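Local coordinates for class II aldolase/adducin N-terminal domain-containing protein (Thermoplasma acidophilum, PDB 3M4R), which binds a zinc ion through its class II aldolase/adducin-type N-terminal domain and, as a whole protein, is probably an oxidoreductase of the short-chain dehydrogenase/reductase family, at residues G39-T45 / Y125-S131; M97-L101 / P113-F118. One frame throughout, in Å; residues are numbered along the deposited sequence.

Interaction 1: G39-T45 / Y125-S131; sequences GNTSVKT and YKFVMHS. With ZN (zinc ion), chain B.
Strands 40-45 and 127-131 run antiparallel (axes 4.8 Å apart, directions at 176°), with N40–H130 and S42–V128 as hydrogen-bonded pairs, T41–M129 and V43–F127 as non-hydrogen-bonded ones. Y125 O accepts a hydrogen bond from K44 NZ (2.7 Å), which also bonds the carbonyls of H120 and L123. K126, before the strand, has helical angles (phi/psi -57/-48); its NZ donates to K44 O (2.7 Å) and forms a salt bridge with D16, while K126 O accepts K44 N at 2.8 Å. Water 1 joins K126 O (2.9 Å), K44 NZ and S42 OG (both 2.7 Å); S42 OG also hydrogen-bonds H120. F127 (chi1 m) lays its ring face against V43 CG2, 3.7 Å from the centroid, a CH-pi contact. V128 bonds through N to S42 O (3.3 Å) and through O to S42 N (3.0 Å). Selenomethionine M129 (m, t, t) brings CG to 3.9 Å from T41 CG2. H130 pairs N to N40 O and O to N40 N, both 2.8 Å. It points to the N40/S42/V128 face, and with chi1 t its NE2 reaches zinc at 2.2 Å, in the histidine-rich site of class II aldolases; ND1 bonds L190. S131 passes G39 (phi/psi 95/157), where a CB would crowd H130 O (3.1 Å) and the preceding carbonyl. Strands 54-61 and 189-194 flank the pair; helix 16-28 covers the T41/V43/F127 face, helix 117-121 the S42/V128/H130 face.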
loop_
_atom_site.group_PDB
_atom_site.type_symbol
_atom_site.label_atom_id
_atom_site.label_comp_id
_atom_site.label_asym_id
_atom_site.label_seq_id
_atom_site.Cartn_x
_atom_site.Cartn_y
_atom_site.Cartn_z
ATOM N N GLY A 39 0.564 -0.107 -8.479
ATOM C CA GLY A 39 0.254 0.594 -7.237
ATOM C C GLY A 39 -1.000 0.020 -6.600
ATOM O O GLY A 39 -1.844 -0.579 -7.268
ATOM N N ASN A 40 -1.135 0.212 -5.307
ATOM C CA ASN A 40 -2.265 -0.345 -4.638
ATOM C C ASN A 40 -2.442 0.311 -3.273
ATOM O O ASN A 40 -1.497 0.800 -2.666
ATOM C CB ASN A 40 -2.183 -1.897 -4.610
ATOM C CG ASN A 40 -0.770 -2.409 -4.579
ATOM O OD1 ASN A 40 -0.112 -2.309 -3.546
ATOM N ND2 ASN A 40 -0.269 -2.907 -5.717
ATOM N N THR A 41 -3.687 0.376 -2.860
ATOM C CA THR A 41 -4.071 0.974 -1.643
ATOM C C THR A 41 -4.982 0.027 -0.870
ATOM O O THR A 41 -5.554 -0.940 -1.443
ATOM C CB THR A 41 -4.868 2.231 -1.945
ATOM O OG1 THR A 41 -5.949 1.887 -2.846
ATOM C CG2 THR A 41 -3.931 3.301 -2.609
ATOM N N SER A 42 -5.207 0.373 0.396
ATOM C CA SER A 42 -6.027 -0.441 1.261
ATOM C C SER A 42 -6.512 0.330 2.472
ATOM O O SER A 42 -5.948 1.341 2.833
ATOM C CB SER A 42 -5.285 -1.673 1.707
ATOM O OG SER A 42 -4.257 -1.367 2.621
ATOM N N VAL A 43 -7.622 -0.122 3.027
ATOM C CA VAL A 43 -8.122 0.386 4.274
ATOM C C VAL A 43 -8.575 -0.809 5.134
ATOM O O VAL A 43 -9.220 -1.714 4.621
ATOM C CB VAL A 43 -9.266 1.380 4.066
ATOM C CG1 VAL A 43 -10.389 0.760 3.279
ATOM C CG2 VAL A 43 -9.709 1.979 5.425
ATOM N N LYS A 44 -8.198 -0.800 6.410
ATOM C CA LYS A 44 -8.669 -1.786 7.377
ATOM C C LYS A 44 -9.977 -1.310 8.031
ATOM O O LYS A 44 -10.087 -0.176 8.519
ATOM C CB LYS A 44 -7.604 -2.057 8.431
ATOM C CG LYS A 44 -6.356 -2.711 7.835
ATOM C CD LYS A 44 -5.247 -2.810 8.868
ATOM C CE LYS A 44 -3.923 -3.318 8.225
ATOM N NZ LYS A 44 -3.283 -2.328 7.288
ATOM N N THR A 45 -11.000 -2.167 7.984
ATOM C CA THR A 45 -12.342 -1.720 8.266
ATOM C C THR A 45 -13.117 -2.774 9.012
ATOM O O THR A 45 -12.693 -3.917 9.081
ATOM C CB THR A 45 -13.011 -1.318 6.937
ATOM O OG1 THR A 45 -14.168 -0.515 7.214
ATOM C CG2 THR A 45 -13.361 -2.526 6.088
ATOM N N TYR A 125 -1.389 -0.026 10.296
ATOM C CA TYR A 125 -2.044 1.248 10.177
ATOM C C TYR A 125 -3.315 1.034 9.363
ATOM O O TYR A 125 -3.397 0.144 8.483
ATOM C CB TYR A 125 -1.134 2.262 9.469
ATOM C CG TYR A 125 -0.304 3.204 10.361
ATOM C CD1 TYR A 125 -0.922 4.202 11.114
ATOM C CD2 TYR A 125 1.096 3.136 10.385
ATOM C CE1 TYR A 125 -0.187 5.088 11.939
ATOM C CE2 TYR A 125 1.869 4.038 11.166
ATOM C CZ TYR A 125 1.214 5.013 11.960
ATOM O OH TYR A 125 1.928 5.916 12.757
ATOM N N LYS A 126 -4.337 1.817 9.677
ATOM C CA LYS A 126 -5.626 1.667 9.014
ATOM C C LYS A 126 -5.502 1.813 7.487
ATOM O O LYS A 126 -6.062 0.993 6.735
ATOM C CB LYS A 126 -6.644 2.643 9.596
ATOM C CG LYS A 126 -8.058 2.463 9.143
ATOM C CD LYS A 126 -8.988 3.364 9.918
ATOM C CE LYS A 126 -10.402 3.340 9.309
ATOM N NZ LYS A 126 -11.150 2.077 9.643
ATOM N N PHE A 127 -4.816 2.850 7.031
ATOM C CA PHE A 127 -4.656 3.109 5.590
ATOM C C PHE A 127 -3.207 2.854 5.188
ATOM O O PHE A 127 -2.291 3.244 5.879
ATOM C CB PHE A 127 -5.003 4.592 5.229
ATOM C CG PHE A 127 -6.458 4.911 5.315
ATOM C CD1 PHE A 127 -7.056 5.187 6.563
ATOM C CD2 PHE A 127 -7.245 4.943 4.168
ATOM C CE1 PHE A 127 -8.398 5.482 6.655
ATOM C CE2 PHE A 127 -8.626 5.229 4.270
ATOM C CZ PHE A 127 -9.186 5.498 5.505
ATOM N N VAL A 128 -3.010 2.216 4.038
ATOM C CA VAL A 128 -1.701 1.962 3.475
ATOM C C VAL A 128 -1.785 2.286 1.982
ATOM O O VAL A 128 -2.757 1.931 1.290
ATOM C CB VAL A 128 -1.298 0.486 3.641
ATOM C CG1 VAL A 128 0.046 0.209 2.982
ATOM C CG2 VAL A 128 -1.274 0.070 5.132
HETATM N N MSE A 129 -0.733 2.925 1.479
HETATM C CA MSE A 129 -0.627 3.272 0.071
HETATM C C MSE A 129 0.722 2.838 -0.466
HETATM O O MSE A 129 1.764 3.075 0.150
HETATM C CB MSE A 129 -0.779 4.779 -0.073
HETATM C CG MSE A 129 -2.179 5.219 0.301
HETATM SE SE MSE A 129 -2.317 7.153 0.057
HETATM C CE MSE A 129 -4.131 7.238 0.719
ATOM N N HIS A 130 0.688 2.222 -1.633
ATOM C CA HIS A 130 1.851 1.675 -2.296
ATOM C C HIS A 130 1.880 2.202 -3.735
ATOM O O HIS A 130 0.920 1.993 -4.463
ATOM C CB HIS A 130 1.755 0.156 -2.352
ATOM C CG HIS A 130 2.920 -0.488 -3.012
ATOM N ND1 HIS A 130 4.204 0.010 -2.896
ATOM C CD2 HIS A 130 2.999 -1.564 -3.833
ATOM C CE1 HIS A 130 5.020 -0.761 -3.598
ATOM N NE2 HIS A 130 4.308 -1.698 -4.197
ATOM N N SER A 131 2.988 2.838 -4.138
ATOM C CA SER A 131 3.204 3.218 -5.527
ATOM C C SER A 131 4.562 2.739 -6.058
ATOM O O SER A 131 5.458 2.376 -5.313
ATOM C CB SER A 131 3.123 4.736 -5.677
ATOM O OG SER A 131 4.336 5.349 -5.259
HETATM ZN ZN ZN B . 4.703 -3.071 -5.873
HETATM O O HOH W 1 -4.614 -1.029 5.282
HETATM O O HOH W 2 5.115 -4.415 -7.327
#

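Interaction 2: M97-L101 / P113-F118; sequences MVDYL and PSVETF. With ZN (zinc ion), chain B.
Helical residues 97-101 pack against 113-118, a type I turn (S114 to T117) leading into helix 117-121, without any hydrogen bond between them; the nearest CA pairs are V98–V115 (6.8 Å) and L101–P113 (7.4 Å). L101, chi1 m and chi2 t, is the most covered residue: its CB lies 4.0 Å from P113 CG, CD1 3.9 Å from S114 O, and CD2 3.8 Å from T117 CG2 and 3.7 Å from F118 CZ. Selenomethionine M97 (t, t, p) sets CG 3.5 Å from F118 CE2 and, after its final p bend, CE 3.1 Å from V115 O; SE sits at the ring edge, 5.4 Å from the F118 centroid, a Met-aromatic contact. F118 (chi1 m, chi2 -70°) turns its edge toward the face of Y100 (chi1 t), an offset edge-to-face pair with centroids 5.9 Å apart and planes at 60°. In the turn, T117 N and OG1 reach S114 O at 3.1 and 2.6 Å, and S114 OG (chi1 t) accepts E116 N at 3.0 Å, an ST turn. The CA-to-CB bond of E116 points away from 97-101; with chi angles m, t and -96° its OE1 and OE2 each lie 2.3 Å from zinc. With H130, H132 and H188 it forms the three-histidine, one-glutamate zinc site of this aldolase-type domain.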
loop_
_atom_site.group_PDB
_atom_site.type_symbol
_atom_site.label_atom_id
_atom_site.label_comp_id
_atom_site.label_asym_id
_atom_site.label_seq_id
_atom_site.Cartn_x
_atom_site.Cartn_y
_atom_site.Cartn_z
HETATM N N MSE A 97 0.568 -17.875 -2.618
HETATM C CA MSE A 97 0.084 -16.621 -2.118
HETATM C C MSE A 97 -1.296 -16.301 -2.722
HETATM O O MSE A 97 -2.252 -15.955 -1.990
HETATM C CB MSE A 97 1.153 -15.547 -2.430
HETATM C CG MSE A 97 1.048 -14.376 -1.631
HETATM SE SE MSE A 97 2.365 -13.051 -2.244
HETATM C CE MSE A 97 1.935 -12.754 -4.126
ATOM N N VAL A 98 -1.441 -16.476 -4.039
ATOM C CA VAL A 98 -2.719 -16.167 -4.683
ATOM C C VAL A 98 -3.815 -17.072 -4.152
ATOM O O VAL A 98 -4.923 -16.620 -3.880
ATOM C CB VAL A 98 -2.629 -16.249 -6.235
ATOM C CG1 VAL A 98 -3.997 -16.347 -6.901
ATOM C CG2 VAL A 98 -1.838 -15.043 -6.759
ATOM N N ASP A 99 -3.515 -18.366 -4.036
ATOM C CA ASP A 99 -4.473 -19.312 -3.492
ATOM C C ASP A 99 -4.859 -18.942 -2.066
ATOM O O ASP A 99 -6.022 -19.025 -1.691
ATOM C CB ASP A 99 -3.903 -20.719 -3.461
ATOM C CG ASP A 99 -4.966 -21.747 -3.186
ATOM O OD1 ASP A 99 -6.008 -21.714 -3.879
ATOM O OD2 ASP A 99 -4.777 -22.539 -2.250
ATOM N N TYR A 100 -3.871 -18.565 -1.256
ATOM C CA TYR A 100 -4.153 -18.179 0.161
ATOM C C TYR A 100 -5.124 -17.032 0.230
ATOM O O TYR A 100 -6.114 -17.041 0.990
ATOM C CB TYR A 100 -2.872 -17.825 0.893
ATOM C CG TYR A 100 -2.987 -17.674 2.400
ATOM C CD1 TYR A 100 -3.530 -16.547 2.966
ATOM C CD2 TYR A 100 -2.530 -18.684 3.258
ATOM C CE1 TYR A 100 -3.604 -16.397 4.357
ATOM C CE2 TYR A 100 -2.625 -18.551 4.639
ATOM C CZ TYR A 100 -3.153 -17.438 5.168
ATOM O OH TYR A 100 -3.239 -17.353 6.529
ATOM N N LEU A 101 -4.845 -16.020 -0.565
ATOM C CA LEU A 101 -5.679 -14.854 -0.589
ATOM C C LEU A 101 -7.108 -15.155 -1.043
ATOM O O LEU A 101 -8.037 -14.613 -0.466
ATOM C CB LEU A 101 -5.048 -13.730 -1.425
ATOM C CG LEU A 101 -3.771 -13.098 -0.894
ATOM C CD1 LEU A 101 -3.176 -12.184 -1.943
ATOM C CD2 LEU A 101 -4.019 -12.319 0.448
ATOM N N PRO A 113 -7.826 -10.008 -5.424
ATOM C CA PRO A 113 -7.134 -8.951 -4.729
ATOM C C PRO A 113 -5.707 -8.784 -5.278
ATOM O O PRO A 113 -5.130 -9.719 -5.853
ATOM C CB PRO A 113 -7.111 -9.440 -3.262
ATOM C CG PRO A 113 -7.079 -10.925 -3.392
ATOM C CD PRO A 113 -7.932 -11.238 -4.592
ATOM N N SER A 114 -5.188 -7.569 -5.146
ATOM C CA SER A 114 -3.791 -7.255 -5.483
ATOM C C SER A 114 -2.845 -8.366 -5.041
ATOM O O SER A 114 -2.940 -8.835 -3.908
ATOM C CB SER A 114 -3.353 -5.963 -4.760
ATOM O OG SER A 114 -1.972 -5.660 -5.026
ATOM N N VAL A 115 -1.946 -8.770 -5.932
ATOM C CA VAL A 115 -0.817 -9.674 -5.565
ATOM C C VAL A 115 0.102 -9.094 -4.456
ATOM O O VAL A 115 0.872 -9.841 -3.812
ATOM C CB VAL A 115 0.012 -10.160 -6.817
ATOM C CG1 VAL A 115 -0.894 -10.903 -7.796
ATOM C CG2 VAL A 115 0.738 -8.984 -7.555
ATOM N N GLU A 116 -0.027 -7.792 -4.161
ATOM C CA GLU A 116 0.742 -7.161 -3.073
ATOM C C GLU A 116 -0.021 -6.992 -1.796
ATOM O O GLU A 116 0.397 -6.208 -0.929
ATOM C CB GLU A 116 1.267 -5.775 -3.551
ATOM C CG GLU A 116 1.978 -5.948 -4.875
ATOM C CD GLU A 116 2.999 -4.886 -5.191
ATOM O OE1 GLU A 116 2.602 -3.929 -5.927
ATOM O OE2 GLU A 116 4.189 -5.033 -4.755
ATOM N N THR A 117 -1.103 -7.760 -1.625
ATOM C CA THR A 117 -1.975 -7.588 -0.487
ATOM C C THR A 117 -1.271 -7.720 0.834
ATOM O O THR A 117 -1.637 -7.035 1.806
ATOM C CB THR A 117 -3.203 -8.574 -0.551
ATOM O OG1 THR A 117 -4.050 -8.186 -1.647
ATOM C CG2 THR A 117 -3.978 -8.533 0.737
ATOM N N PHE A 118 -0.295 -8.605 0.916
ATOM C CA PHE A 118 0.394 -8.792 2.196
ATOM C C PHE A 118 1.229 -7.588 2.635
ATOM O O PHE A 118 1.417 -7.403 3.832
ATOM C CB PHE A 118 1.232 -10.036 2.215
ATOM C CG PHE A 118 0.402 -11.300 2.301
ATOM C CD1 PHE A 118 -0.278 -11.603 3.454
ATOM C CD2 PHE A 118 0.243 -12.115 1.209
ATOM C CE1 PHE A 118 -1.064 -12.749 3.536
ATOM C CE2 PHE A 118 -0.534 -13.286 1.292
ATOM C CZ PHE A 118 -1.190 -13.590 2.465
HETATM ZN ZN ZN B . 4.703 -3.071 -5.873
HETATM O O HOH W 2 5.115 -4.415 -7.327
#

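How the interactions relate
Interaction 1 is buried, about 4 Å from the chain centre, and rests mainly on backbone hydrogen bonds between neighbouring strands of the main sheet, with lysine side-chain bonds at one end. Interaction 2, centred about 13 Å from the chain centre and only partly buried, relies on apolar and aromatic side chains, with no hydrogen bond between its segments. Sequence links them closely: 113-118 leads into helix 117-121, which strand 127-131 follows in the chain. They also meet in space at the metal: H130 and E116 bind one zinc ion, which water 2 also ligates, and N40 ND2 lies 3.1 Å from E116 OE1, a probable hydrogen bond. The sheet and the turn thus each contribute a ligand.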